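Local structure of putative hemoglobin-like oxygen-binding protein (Pseudoalteromonas haloplanktis, 4UUR) at residues T23-L28 / F72-L77; R66-E71 / D81-K86; K115-E120 / G129-F134. The protein binds heme and, as expected for a group II truncated hemoglobin, probably binds and carries oxygen. All blocks are in the same frame, centred on the assembly; numbering follows the deposited sequence.

From the N terminus, the short helix 24-27 opens contact 1, which closes a loop of 43 residues, mostly helical, when Leu77, just past helix 63-76, comes back to it. Contact 2 starts earlier on that same helix and closes a much shorter loop at 81-86, so contacts 1 and 2 cross along the chain. They also touch, Phe72 against Phe83 and Ser74 against Leu82, and both reach the heme. Contact 3 follows in series, closing a loop of 8 residues and pairing helices 103-120 and 124-141. Trp76 and Leu73 of contact 1 pack on its Phe134, whereas contacts 2 and 3 lie on opposite sides of the chain's centre.

Contact 1: T23-L28 / F72-L77; sequences TPYEIL and FLSGWL. With HEM (protoporphyrin IX containing Fe), chain C.
Leu77, just past the end of helix 63-76, makes the largest share of this contact and lies against the short helix 24-27. Its CB sits 3.9 Å from Tyr25 CB. With CG anti to the carbonyl carbon, the side chain then forks: CD2 packs on Pro24 CB at 3.8 Å, and CD1 meets Leu28 CD1 at 4.1 Å, the two leucines crossing at about a right angle. The carbonyl of Leu77 holds the backbones together, taking a hydrogen bond from Tyr25 N to Leu77 O of 2.9 Å; the N-H comes from above the carbonyl plane, 35° out of it. The Tyr25 ring, its CG anti to the backbone N, runs alongside Ser74, with CE1 3.9 Å from Ser74 OG, a hydroxyl bonded to Pro80 O. On the heme side, Phe72 brings CE2 to 3.6 Å from HEM CAC, while Trp76 CB lies over one face of the Phe72 ring, toward the rim. An alanine in place of Phe72 would remove this ring and would probably loosen the packing around the heme vinyl carbons and the Trp76 side chain. Thr23 and Glu26 start helix 24-27 as a capping box: Glu26 N donates to Thr23 OG1, and Thr23 N to Glu26 OE1 at 2.7 Å. Leu77 thus joins this capped N-terminal turn to the end of helix 63-76, which carries Phe72 of the heme pocket, in a truncated globin.

Contact 2: R66-E71 / D81-K86; sequences RQVFFE and DLFVAK. With HEM (protoporphyrin IX containing Fe), chain C.
The backbones come closest at Glu71 and Leu82, whose CA atoms are 4.8 Å apart, and a weak hydrogen bond of 3.4 Å from Phe83 N to Glu71 O, bent to 125° at the hydrogen, joins them just beyond. Glu71 makes the largest share of the contact. Its CG, anti to the carbonyl carbon, rests 3.8 Å from Leu82 CB, the two side chains crossing at about a right angle, and the chain then runs on extended to the carboxylate. There Gln67 NE2, one turn earlier, approaches OE2 on its anti lone pair, with the oxygen almost in the amide plane; the modelled separation of Gln67 NE2 and Glu71 OE2 is very short, 2.3 Å. The other oxygen, OE1, is bonded to His87 NE2. Lys86, its chain bent near the tip, leaves NZ 4.3 Å from Glu71 OE2, too far for a salt bridge, though its charge would probably still help to stabilise the carboxylate as an anion. Leu82 extends CD1 obliquely to the Phe70 ring, 4.0 Å from Phe70 CE2. Phe83, with CG anti to the backbone N, places its ring so that Val68 CG1 meets its edge, 3.8 Å from Phe83 CE2. The same Val68 methyl lies 3.7 Å from propionate atom O1D of the heme, and Phe69 reaches the meso carbon CHD. The contact thus sets the short helix 83-87 against one side of helix 63-76, near the heme-binding Arg95, while Phe69 and Phe70 pack on helix 31-45 and Phe69 also meets helix 103-120.

Contact 3: K115-E120 / G129-F134; sequences KTLDLE and GLKQSF
Two nearly antiparallel helices, 103-120 and 124-141, form a pair within the truncated globin fold, their local axes 10.3 Å apart and running at 159° to each other. Early in 115-120, Thr116 faces helix 31-45, touching Ile37, Arg40 and Phe41, so this turn is packed on another part of the fold as well. Next comes Leu117, the apolar centre of the contact. Its CG stands anti to the carbonyl carbon, and CD1 alone reaches across to several partners: 3.7 Å from Phe134 CD2, 3.9 Å from Leu130 CB and 4.0 Å from Lys131 CG. This one methyl group therefore sits among three residues of a single face of the opposite helix. The buried Phe134 ring, approached obliquely, also meets Trp76 and touches the heme, so the helix pair itself supplies part of the pocket wall. Asp118 adds a polar bridge at the more exposed side of the interface. Glu120, at the end of the segment, turns to a different partner, forming a salt bridge with Arg40. The long chain of Lys131 runs extended beyond CG, its aliphatic part passing Leu117, and the Lys131 and Asp118 side chains cross at about a right angle. Lys131 NZ donates to the syn lone pair of Asp118 OD1 in a salt bridge of 2.6 Å, with Asp118 OD2 standing farther from Lys131 NZ at 3.7 Å.

Contact 1: T23-L28 / F72-L77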
loop_
_atom_site.group_PDB
_atom_site.type_symbol
_atom_site.label_atom_id
_atom_site.label_comp_id
_atom_site.label_asym_id
_atom_site.label_seq_id
_atom_site.Cartn_x
_atom_site.Cartn_y
_atom_site.Cartn_z
ATOM N N THR A 23 -0.900 -6.974 17.348
ATOM C CA THR A 23 -0.957 -6.034 16.214
ATOM C C THR A 23 -0.981 -6.752 14.864
ATOM O O THR A 23 -0.530 -7.907 14.758
ATOM C CB THR A 23 0.259 -5.096 16.214
ATOM O OG1 THR A 23 1.468 -5.846 16.046
ATOM C CG2 THR A 23 0.332 -4.318 17.531
ATOM N N PRO A 24 -1.502 -6.073 13.820
ATOM C CA PRO A 24 -1.432 -6.587 12.457
ATOM C C PRO A 24 -0.017 -7.008 12.080
ATOM O O PRO A 24 0.188 -8.076 11.506
ATOM C CB PRO A 24 -1.912 -5.395 11.628
ATOM C CG PRO A 24 -2.937 -4.774 12.498
ATOM C CD PRO A 24 -2.309 -4.840 13.875
ATOM N N TYR A 25 0.961 -6.196 12.441
ATOM C CA TYR A 25 2.355 -6.539 12.218
ATOM C C TYR A 25 2.673 -7.878 12.820
ATOM O O TYR A 25 3.334 -8.709 12.183
ATOM C CB TYR A 25 3.232 -5.484 12.840
ATOM C CG TYR A 25 4.705 -5.631 12.588
ATOM C CD1 TYR A 25 5.248 -5.215 11.382
ATOM C CD2 TYR A 25 5.560 -6.117 13.572
ATOM C CE1 TYR A 25 6.596 -5.306 11.132
ATOM C CE2 TYR A 25 6.921 -6.216 13.337
ATOM C CZ TYR A 25 7.429 -5.807 12.118
ATOM O OH TYR A 25 8.762 -5.911 11.835
ATOM N N GLU A 26 2.214 -8.106 14.050
ATOM C CA GLU A 26 2.564 -9.358 14.749
ATOM C C GLU A 26 1.884 -10.561 14.085
ATOM O O GLU A 26 2.544 -11.536 13.783
ATOM C CB GLU A 26 2.215 -9.294 16.249
ATOM C CG GLU A 26 3.118 -8.372 17.083
ATOM C CD GLU A 26 2.559 -8.077 18.500
ATOM O OE1 GLU A 26 1.385 -7.610 18.658
ATOM O OE2 GLU A 26 3.322 -8.313 19.476
ATOM N N ILE A 27 0.586 -10.437 13.841
ATOM C CA ILE A 27 -0.221 -11.453 13.229
ATOM C C ILE A 27 0.324 -11.874 11.855
ATOM O O ILE A 27 0.382 -13.049 11.554
ATOM C CB ILE A 27 -1.678 -10.952 13.091
ATOM C CG1 ILE A 27 -2.290 -10.750 14.478
ATOM C CG2 ILE A 27 -2.534 -11.929 12.274
ATOM C CD1 ILE A 27 -3.633 -10.062 14.450
ATOM N N LEU A 28 0.748 -10.904 11.040
ATOM C CA LEU A 28 1.329 -11.159 9.707
ATOM C C LEU A 28 2.791 -11.622 9.688
ATOM O O LEU A 28 3.353 -11.749 8.613
ATOM C CB LEU A 28 1.224 -9.898 8.855
ATOM C CG LEU A 28 -0.205 -9.391 8.691
ATOM C CD1 LEU A 28 -0.147 -7.928 8.334
ATOM C CD2 LEU A 28 -0.978 -10.192 7.650
ATOM N N PHE A 72 6.882 2.128 5.227
ATOM C CA PHE A 72 5.605 2.695 5.706
ATOM C C PHE A 72 4.751 1.664 6.385
ATOM O O PHE A 72 4.234 1.912 7.487
ATOM C CB PHE A 72 4.816 3.367 4.606
ATOM C CG PHE A 72 3.412 3.694 4.991
ATOM C CD1 PHE A 72 3.126 4.823 5.758
ATOM C CD2 PHE A 72 2.355 2.875 4.563
ATOM C CE1 PHE A 72 1.806 5.123 6.096
ATOM C CE2 PHE A 72 1.055 3.167 4.879
ATOM C CZ PHE A 72 0.773 4.294 5.648
ATOM N N LEU A 73 4.631 0.507 5.737
ATOM C CA LEU A 73 3.826 -0.612 6.265
ATOM C C LEU A 73 4.339 -1.112 7.616
ATOM O O LEU A 73 3.548 -1.400 8.478
ATOM C CB LEU A 73 3.748 -1.786 5.275
ATOM C CG LEU A 73 2.870 -1.532 4.070
ATOM C CD1 LEU A 73 2.848 -2.766 3.171
ATOM C CD2 LEU A 73 1.484 -1.123 4.502
ATOM N N SER A 74 5.644 -1.208 7.811
ATOM C CA SER A 74 6.118 -1.634 9.116
ATOM C C SER A 74 5.515 -0.808 10.280
ATOM O O SER A 74 5.072 -1.380 11.249
ATOM C CB SER A 74 7.623 -1.619 9.215
ATOM O OG SER A 74 7.985 -1.741 10.596
ATOM N N GLY A 75 5.450 0.512 10.178
ATOM C CA GLY A 75 4.837 1.288 11.233
ATOM C C GLY A 75 3.329 1.361 11.190
ATOM O O GLY A 75 2.670 1.300 12.207
ATOM N N TRP A 76 2.750 1.503 10.011
ATOM C CA TRP A 76 1.287 1.533 9.915
ATOM C C TRP A 76 0.626 0.264 10.486
ATOM O O TRP A 76 -0.555 0.288 10.844
ATOM C CB TRP A 76 0.882 1.695 8.466
ATOM C CG TRP A 76 -0.517 1.987 8.266
ATOM C CD1 TRP A 76 -1.130 3.163 8.499
ATOM C CD2 TRP A 76 -1.506 1.119 7.679
ATOM N NE1 TRP A 76 -2.460 3.090 8.122
ATOM C CE2 TRP A 76 -2.712 1.834 7.634
ATOM C CE3 TRP A 76 -1.479 -0.197 7.189
ATOM C CZ2 TRP A 76 -3.893 1.287 7.109
ATOM C CZ3 TRP A 76 -2.640 -0.749 6.696
ATOM C CH2 TRP A 76 -3.833 -0.006 6.646
ATOM N N LEU A 77 1.370 -0.844 10.510
ATOM C CA LEU A 77 0.887 -2.123 11.096
ATOM C C LEU A 77 1.371 -2.388 12.566
ATOM O O LEU A 77 1.004 -3.394 13.189
ATOM C CB LEU A 77 1.324 -3.294 10.210
ATOM C CG LEU A 77 0.890 -3.364 8.746
ATOM C CD1 LEU A 77 1.786 -4.346 8.022
ATOM C CD2 LEU A 77 -0.576 -3.727 8.537
HETATM C CHA HEM C . 3.932 7.225 -3.208
HETATM C CHB HEM C . 0.170 6.740 -6.262
HETATM C CHC HEM C . -2.586 5.543 -2.446
HETATM C CHD HEM C . 1.352 5.108 0.220
HETATM C C1A HEM C . 3.151 7.226 -4.350
HETATM C C2A HEM C . 3.603 7.566 -5.626
HETATM C C3A HEM C . 2.552 7.405 -6.479
HETATM C C4A HEM C . 1.422 6.982 -5.740
HETATM C CMA HEM C . 2.565 7.654 -7.982
HETATM C CAA HEM C . 4.987 8.033 -6.030
HETATM C CBA HEM C . 6.088 7.048 -5.638
HETATM C CGA HEM C . 7.283 7.011 -6.568
HETATM O O1A HEM C . 7.265 6.603 -7.749
HETATM O O2A HEM C . 8.370 7.365 -6.085
HETATM C C1B HEM C . -0.930 6.405 -5.455
HETATM C C2B HEM C . -2.286 6.389 -5.901
HETATM C C3B HEM C . -3.066 6.063 -4.821
HETATM C C4B HEM C . -2.136 5.941 -3.702
HETATM C CMB HEM C . -2.697 6.630 -7.343
HETATM C CAB HEM C . -4.525 5.883 -4.535
HETATM C CBB HEM C . -5.435 6.220 -5.388
HETATM C C1C HEM C . -1.760 5.214 -1.379
HETATM C C2C HEM C . -2.147 4.621 -0.166
HETATM C C3C HEM C . -1.007 4.529 0.595
HETATM C C4C HEM C . 0.062 5.024 -0.188
HETATM C CMC HEM C . -3.575 4.238 0.198
HETATM C CAC HEM C . -0.793 3.958 1.943
HETATM C CBC HEM C . -1.732 3.266 2.579
HETATM C C1D HEM C . 2.318 5.706 -0.528
HETATM C C2D HEM C . 3.644 5.945 0.034
HETATM C C3D HEM C . 4.348 6.525 -0.913
HETATM C C4D HEM C . 3.451 6.657 -2.051
HETATM C CMD HEM C . 4.166 5.638 1.411
HETATM C CAD HEM C . 5.777 7.025 -0.798
HETATM C CBD HEM C . 5.653 8.516 -0.467
HETATM C CGD HEM C . 6.989 9.222 -0.208
HETATM O O1D HEM C . 8.081 8.672 -0.413
HETATM O O2D HEM C . 7.038 10.393 0.220
HETATM N NA HEM C . 1.814 6.826 -4.448
HETATM N NB HEM C . -0.919 6.130 -4.166
HETATM N NC HEM C . -0.435 5.412 -1.374
HETATM N ND HEM C . 2.253 6.092 -1.783
HETATM FE FE HEM C . 0.747 6.122 -2.910
HETATM O O HOH W 1 1.273 4.092 -3.549
#

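Contact 2: R66-E71 / D81-K86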
loop_
_atom_site.group_PDB
_atom_site.type_symbol
_atom_site.label_atom_id
_atom_site.label_comp_id
_atom_site.label_asym_id
_atom_site.label_seq_id
_atom_site.Cartn_x
_atom_site.Cartn_y
_atom_site.Cartn_z
ATOM N N ARG A 66 9.323 0.282 -3.628
ATOM C CA ARG A 66 9.111 -0.975 -2.944
ATOM C C ARG A 66 9.581 -0.866 -1.467
ATOM O O ARG A 66 8.823 -1.204 -0.530
ATOM C CB ARG A 66 9.840 -2.102 -3.636
ATOM C CG ARG A 66 9.150 -2.583 -4.881
ATOM C CD ARG A 66 9.992 -3.659 -5.566
ATOM N NE ARG A 66 9.369 -4.161 -6.788
ATOM C CZ ARG A 66 8.437 -5.130 -6.872
ATOM N NH1 ARG A 66 7.965 -5.768 -5.813
ATOM N NH2 ARG A 66 7.973 -5.479 -8.035
ATOM N N GLN A 67 10.811 -0.381 -1.295
ATOM C CA GLN A 67 11.458 -0.235 0.007
ATOM C C GLN A 67 10.725 0.802 0.861
ATOM O O GLN A 67 10.386 0.558 2.013
ATOM C CB GLN A 67 12.923 0.156 -0.198
ATOM C CG GLN A 67 13.724 0.548 1.050
ATOM C CD GLN A 67 13.776 -0.547 2.099
ATOM O OE1 GLN A 67 14.019 -1.731 1.798
ATOM N NE2 GLN A 67 13.537 -0.162 3.347
ATOM N N VAL A 68 10.436 1.957 0.285
ATOM C CA VAL A 68 9.721 3.007 1.025
ATOM C C VAL A 68 8.355 2.544 1.479
ATOM O O VAL A 68 8.001 2.730 2.629
ATOM C CB VAL A 68 9.588 4.294 0.196
ATOM C CG1 VAL A 68 8.637 5.284 0.851
ATOM C CG2 VAL A 68 10.955 4.941 0.054
ATOM N N PHE A 69 7.564 1.952 0.578
ATOM C CA PHE A 69 6.227 1.470 0.952
ATOM C C PHE A 69 6.341 0.452 2.080
ATOM O O PHE A 69 5.528 0.466 2.979
ATOM C CB PHE A 69 5.521 0.827 -0.237
ATOM C CG PHE A 69 4.072 0.499 0.008
ATOM C CD1 PHE A 69 3.186 1.456 0.441
ATOM C CD2 PHE A 69 3.585 -0.738 -0.263
ATOM C CE1 PHE A 69 1.850 1.169 0.672
ATOM C CE2 PHE A 69 2.259 -1.038 -0.120
ATOM C CZ PHE A 69 1.381 -0.086 0.362
ATOM N N PHE A 70 7.330 -0.432 2.024
ATOM C CA PHE A 70 7.572 -1.388 3.118
ATOM C C PHE A 70 7.802 -0.664 4.453
ATOM O O PHE A 70 7.120 -0.954 5.459
ATOM C CB PHE A 70 8.782 -2.266 2.812
ATOM C CG PHE A 70 9.436 -2.848 4.030
ATOM C CD1 PHE A 70 8.783 -3.806 4.804
ATOM C CD2 PHE A 70 10.727 -2.465 4.394
ATOM C CE1 PHE A 70 9.393 -4.351 5.929
ATOM C CE2 PHE A 70 11.344 -2.999 5.520
ATOM C CZ PHE A 70 10.670 -3.934 6.295
ATOM N N GLU A 71 8.756 0.276 4.440
ATOM C CA GLU A 71 9.044 1.122 5.586
ATOM C C GLU A 71 7.777 1.698 6.115
ATOM O O GLU A 71 7.579 1.728 7.321
ATOM C CB GLU A 71 10.008 2.258 5.211
ATOM C CG GLU A 71 11.463 1.837 5.161
ATOM C CD GLU A 71 12.321 2.682 4.219
ATOM O OE1 GLU A 71 12.044 3.876 3.913
ATOM O OE2 GLU A 71 13.303 2.117 3.744
ATOM N N ASP A 81 8.275 2.068 13.246
ATOM C CA ASP A 81 8.106 3.235 12.370
ATOM C C ASP A 81 9.396 3.385 11.655
ATOM O O ASP A 81 10.283 4.049 12.159
ATOM C CB ASP A 81 7.900 4.531 13.152
ATOM C CG ASP A 81 6.468 4.814 13.433
ATOM O OD1 ASP A 81 5.658 4.926 12.473
ATOM O OD2 ASP A 81 6.164 4.942 14.633
ATOM N N LEU A 82 9.535 2.736 10.511
ATOM C CA LEU A 82 10.747 2.872 9.741
ATOM C C LEU A 82 10.602 4.083 8.830
ATOM O O LEU A 82 11.591 4.723 8.490
ATOM C CB LEU A 82 11.000 1.609 8.934
ATOM C CG LEU A 82 11.396 0.406 9.763
ATOM C CD1 LEU A 82 11.231 -0.838 8.927
ATOM C CD2 LEU A 82 12.835 0.519 10.242
ATOM N N PHE A 83 9.364 4.369 8.440
ATOM C CA PHE A 83 9.030 5.512 7.585
ATOM C C PHE A 83 9.218 6.778 8.375
ATOM O O PHE A 83 10.095 7.572 8.043
ATOM C CB PHE A 83 7.578 5.444 7.074
ATOM C CG PHE A 83 7.237 6.497 6.041
ATOM C CD1 PHE A 83 6.795 7.751 6.421
ATOM C CD2 PHE A 83 7.363 6.221 4.677
ATOM C CE1 PHE A 83 6.487 8.710 5.470
ATOM C CE2 PHE A 83 7.054 7.178 3.718
ATOM C CZ PHE A 83 6.598 8.415 4.114
ATOM N N VAL A 84 8.432 6.952 9.434
ATOM C CA VAL A 84 8.565 8.141 10.267
ATOM C C VAL A 84 9.998 8.345 10.818
ATOM O O VAL A 84 10.396 9.468 11.054
ATOM C CB VAL A 84 7.570 8.180 11.443
ATOM C CG1 VAL A 84 7.629 9.552 12.127
ATOM C CG2 VAL A 84 6.157 7.909 10.980
ATOM N N ALA A 85 10.768 7.283 11.011
ATOM C CA ALA A 85 12.179 7.436 11.360
ATOM C C ALA A 85 12.952 8.115 10.242
ATOM O O ALA A 85 13.781 8.975 10.488
ATOM C CB ALA A 85 12.825 6.085 11.665
ATOM N N LYS A 86 12.711 7.703 9.014
ATOM C CA LYS A 86 13.591 8.079 7.919
ATOM C C LYS A 86 13.048 9.214 7.054
ATOM O O LYS A 86 13.829 9.929 6.445
ATOM C CB LYS A 86 13.855 6.852 7.055
ATOM C CG LYS A 86 15.029 6.976 6.095
ATOM C CD LYS A 86 15.395 5.625 5.496
ATOM C CE LYS A 86 15.577 4.570 6.583
ATOM N NZ LYS A 86 16.591 3.560 6.188
HETATM C CHA HEM C . 3.932 7.225 -3.208
HETATM C CHB HEM C . 0.170 6.740 -6.262
HETATM C CHC HEM C . -2.586 5.543 -2.446
HETATM C CHD HEM C . 1.352 5.108 0.220
HETATM C C1A HEM C . 3.151 7.226 -4.350
HETATM C C2A HEM C . 3.603 7.566 -5.626
HETATM C C3A HEM C . 2.552 7.405 -6.479
HETATM C C4A HEM C . 1.422 6.982 -5.740
HETATM C CMA HEM C . 2.565 7.654 -7.982
HETATM C CAA HEM C . 4.987 8.033 -6.030
HETATM C CBA HEM C . 6.088 7.048 -5.638
HETATM C CGA HEM C . 7.283 7.011 -6.568
HETATM O O1A HEM C . 7.265 6.603 -7.749
HETATM O O2A HEM C . 8.370 7.365 -6.085
HETATM C C1B HEM C . -0.930 6.405 -5.455
HETATM C C2B HEM C . -2.286 6.389 -5.901
HETATM C C3B HEM C . -3.066 6.063 -4.821
HETATM C C4B HEM C . -2.136 5.941 -3.702
HETATM C CMB HEM C . -2.697 6.630 -7.343
HETATM C CAB HEM C . -4.525 5.883 -4.535
HETATM C CBB HEM C . -5.435 6.220 -5.388
HETATM C C1C HEM C . -1.760 5.214 -1.379
HETATM C C2C HEM C . -2.147 4.621 -0.166
HETATM C C3C HEM C . -1.007 4.529 0.595
HETATM C C4C HEM C . 0.062 5.024 -0.188
HETATM C CMC HEM C . -3.575 4.238 0.198
HETATM C CAC HEM C . -0.793 3.958 1.943
HETATM C CBC HEM C . -1.732 3.266 2.579
HETATM C C1D HEM C . 2.318 5.706 -0.528
HETATM C C2D HEM C . 3.644 5.945 0.034
HETATM C C3D HEM C . 4.348 6.525 -0.913
HETATM C C4D HEM C . 3.451 6.657 -2.051
HETATM C CMD HEM C . 4.166 5.638 1.411
HETATM C CAD HEM C . 5.777 7.025 -0.798
HETATM C CBD HEM C . 5.653 8.516 -0.467
HETATM C CGD HEM C . 6.989 9.222 -0.208
HETATM O O1D HEM C . 8.081 8.672 -0.413
HETATM O O2D HEM C . 7.038 10.393 0.220
HETATM N NA HEM C . 1.814 6.826 -4.448
HETATM N NB HEM C . -0.919 6.130 -4.166
HETATM N NC HEM C . -0.435 5.412 -1.374
HETATM N ND HEM C . 2.253 6.092 -1.783
HETATM FE FE HEM C . 0.747 6.122 -2.910
HETATM O O HOH W 1 1.273 4.092 -3.549
#

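Contact 3: K115-E120 / G129-F134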
loop_
_atom_site.group_PDB
_atom_site.type_symbol
_atom_site.label_atom_id
_atom_site.label_comp_id
_atom_site.label_asym_id
_atom_site.label_seq_id
_atom_site.Cartn_x
_atom_site.Cartn_y
_atom_site.Cartn_z
ATOM N N LYS A 115 -6.231 -7.913 -4.025
ATOM C CA LYS A 115 -5.582 -9.127 -4.495
ATOM C C LYS A 115 -4.390 -9.550 -3.639
ATOM O O LYS A 115 -4.180 -10.767 -3.400
ATOM C CB LYS A 115 -5.130 -8.940 -5.928
ATOM C CG LYS A 115 -6.294 -8.902 -6.911
ATOM C CD LYS A 115 -5.794 -8.839 -8.341
ATOM C CE LYS A 115 -6.020 -10.147 -9.091
ATOM N NZ LYS A 115 -7.429 -10.159 -9.597
ATOM N N THR A 116 -3.608 -8.553 -3.192
ATOM C CA THR A 116 -2.460 -8.784 -2.351
ATOM C C THR A 116 -2.880 -9.359 -0.987
ATOM O O THR A 116 -2.280 -10.313 -0.486
ATOM C CB THR A 116 -1.700 -7.442 -2.122
ATOM O OG1 THR A 116 -1.137 -7.011 -3.372
ATOM C CG2 THR A 116 -0.586 -7.563 -1.052
ATOM N N LEU A 117 -3.852 -8.718 -0.359
ATOM C CA LEU A 117 -4.299 -9.109 0.974
ATOM C C LEU A 117 -4.995 -10.480 1.000
ATOM O O LEU A 117 -4.767 -11.253 1.943
ATOM C CB LEU A 117 -5.208 -8.043 1.583
ATOM C CG LEU A 117 -4.465 -6.735 1.878
ATOM C CD1 LEU A 117 -5.422 -5.663 2.322
ATOM C CD2 LEU A 117 -3.402 -6.922 2.914
ATOM N N ASP A 118 -5.762 -10.802 -0.039
ATOM C CA ASP A 118 -6.234 -12.183 -0.218
ATOM C C ASP A 118 -5.085 -13.198 -0.209
ATOM O O ASP A 118 -5.188 -14.268 0.405
ATOM C CB ASP A 118 -7.053 -12.360 -1.528
ATOM C CG ASP A 118 -8.432 -11.754 -1.428
ATOM O OD1 ASP A 118 -8.778 -11.295 -0.324
ATOM O OD2 ASP A 118 -9.153 -11.671 -2.451
ATOM N N LEU A 119 -3.996 -12.899 -0.897
ATOM C CA LEU A 119 -2.937 -13.901 -0.928
ATOM C C LEU A 119 -2.054 -13.873 0.327
ATOM O O LEU A 119 -1.450 -14.871 0.661
ATOM C CB LEU A 119 -2.091 -13.757 -2.182
ATOM C CG LEU A 119 -2.725 -14.264 -3.467
ATOM C CD1 LEU A 119 -2.165 -13.535 -4.657
ATOM C CD2 LEU A 119 -2.539 -15.740 -3.622
ATOM N N GLU A 120 -1.978 -12.763 1.039
ATOM C CA GLU A 120 -0.907 -12.630 2.084
ATOM C C GLU A 120 -1.438 -12.778 3.473
ATOM O O GLU A 120 -0.685 -13.048 4.391
ATOM C CB GLU A 120 -0.134 -11.284 1.977
ATOM C CG GLU A 120 0.676 -11.129 0.691
ATOM C CD GLU A 120 1.840 -12.136 0.577
ATOM O OE1 GLU A 120 2.464 -12.475 1.617
ATOM O OE2 GLU A 120 2.161 -12.591 -0.548
ATOM N N GLY A 129 -10.476 -6.420 7.912
ATOM C CA GLY A 129 -10.048 -5.196 8.588
ATOM C C GLY A 129 -9.055 -4.376 7.761
ATOM O O GLY A 129 -9.216 -3.152 7.588
ATOM N N LEU A 130 -8.045 -5.040 7.211
ATOM C CA LEU A 130 -7.020 -4.307 6.430
ATOM C C LEU A 130 -7.588 -3.745 5.140
ATOM O O LEU A 130 -7.283 -2.612 4.783
ATOM C CB LEU A 130 -5.802 -5.155 6.161
ATOM C CG LEU A 130 -5.065 -5.524 7.439
ATOM C CD1 LEU A 130 -3.998 -6.586 7.173
ATOM C CD2 LEU A 130 -4.445 -4.293 8.088
ATOM N N LYS A 131 -8.452 -4.492 4.482
ATOM C CA LYS A 131 -9.064 -4.010 3.256
ATOM C C LYS A 131 -9.848 -2.717 3.457
ATOM O O LYS A 131 -9.807 -1.831 2.611
ATOM C CB LYS A 131 -10.021 -5.050 2.647
ATOM C CG LYS A 131 -9.367 -6.131 1.821
ATOM C CD LYS A 131 -10.384 -7.163 1.329
ATOM C CE LYS A 131 -9.693 -8.212 0.482
ATOM N NZ LYS A 131 -10.516 -9.406 0.204
ATOM N N GLN A 132 -10.621 -2.655 4.539
ATOM C CA GLN A 132 -11.475 -1.492 4.818
ATOM C C GLN A 132 -10.588 -0.323 5.139
ATOM O O GLN A 132 -10.777 0.725 4.569
ATOM C CB GLN A 132 -12.464 -1.757 5.972
ATOM C CG GLN A 132 -13.589 -2.720 5.583
ATOM C CD GLN A 132 -14.377 -2.216 4.374
ATOM O OE1 GLN A 132 -14.686 -1.036 4.293
ATOM N NE2 GLN A 132 -14.671 -3.100 3.418
ATOM N N SER A 133 -9.585 -0.524 5.993
ATOM C CA SER A 133 -8.721 0.578 6.406
ATOM C C SER A 133 -7.808 1.169 5.276
ATOM O O SER A 133 -7.638 2.405 5.155
ATOM C CB SER A 133 -7.953 0.206 7.652
ATOM O OG SER A 133 -7.048 -0.840 7.420
ATOM N N PHE A 134 -7.274 0.298 4.420
ATOM C CA PHE A 134 -6.684 0.736 3.134
ATOM C C PHE A 134 -7.718 1.435 2.250
ATOM O O PHE A 134 -7.422 2.458 1.659
ATOM C CB PHE A 134 -6.091 -0.445 2.302
ATOM C CG PHE A 134 -4.735 -0.924 2.776
ATOM C CD1 PHE A 134 -3.616 -0.109 2.663
ATOM C CD2 PHE A 134 -4.571 -2.194 3.281
ATOM C CE1 PHE A 134 -2.373 -0.543 3.092
ATOM C CE2 PHE A 134 -3.335 -2.623 3.728
ATOM C CZ PHE A 134 -2.226 -1.819 3.622
#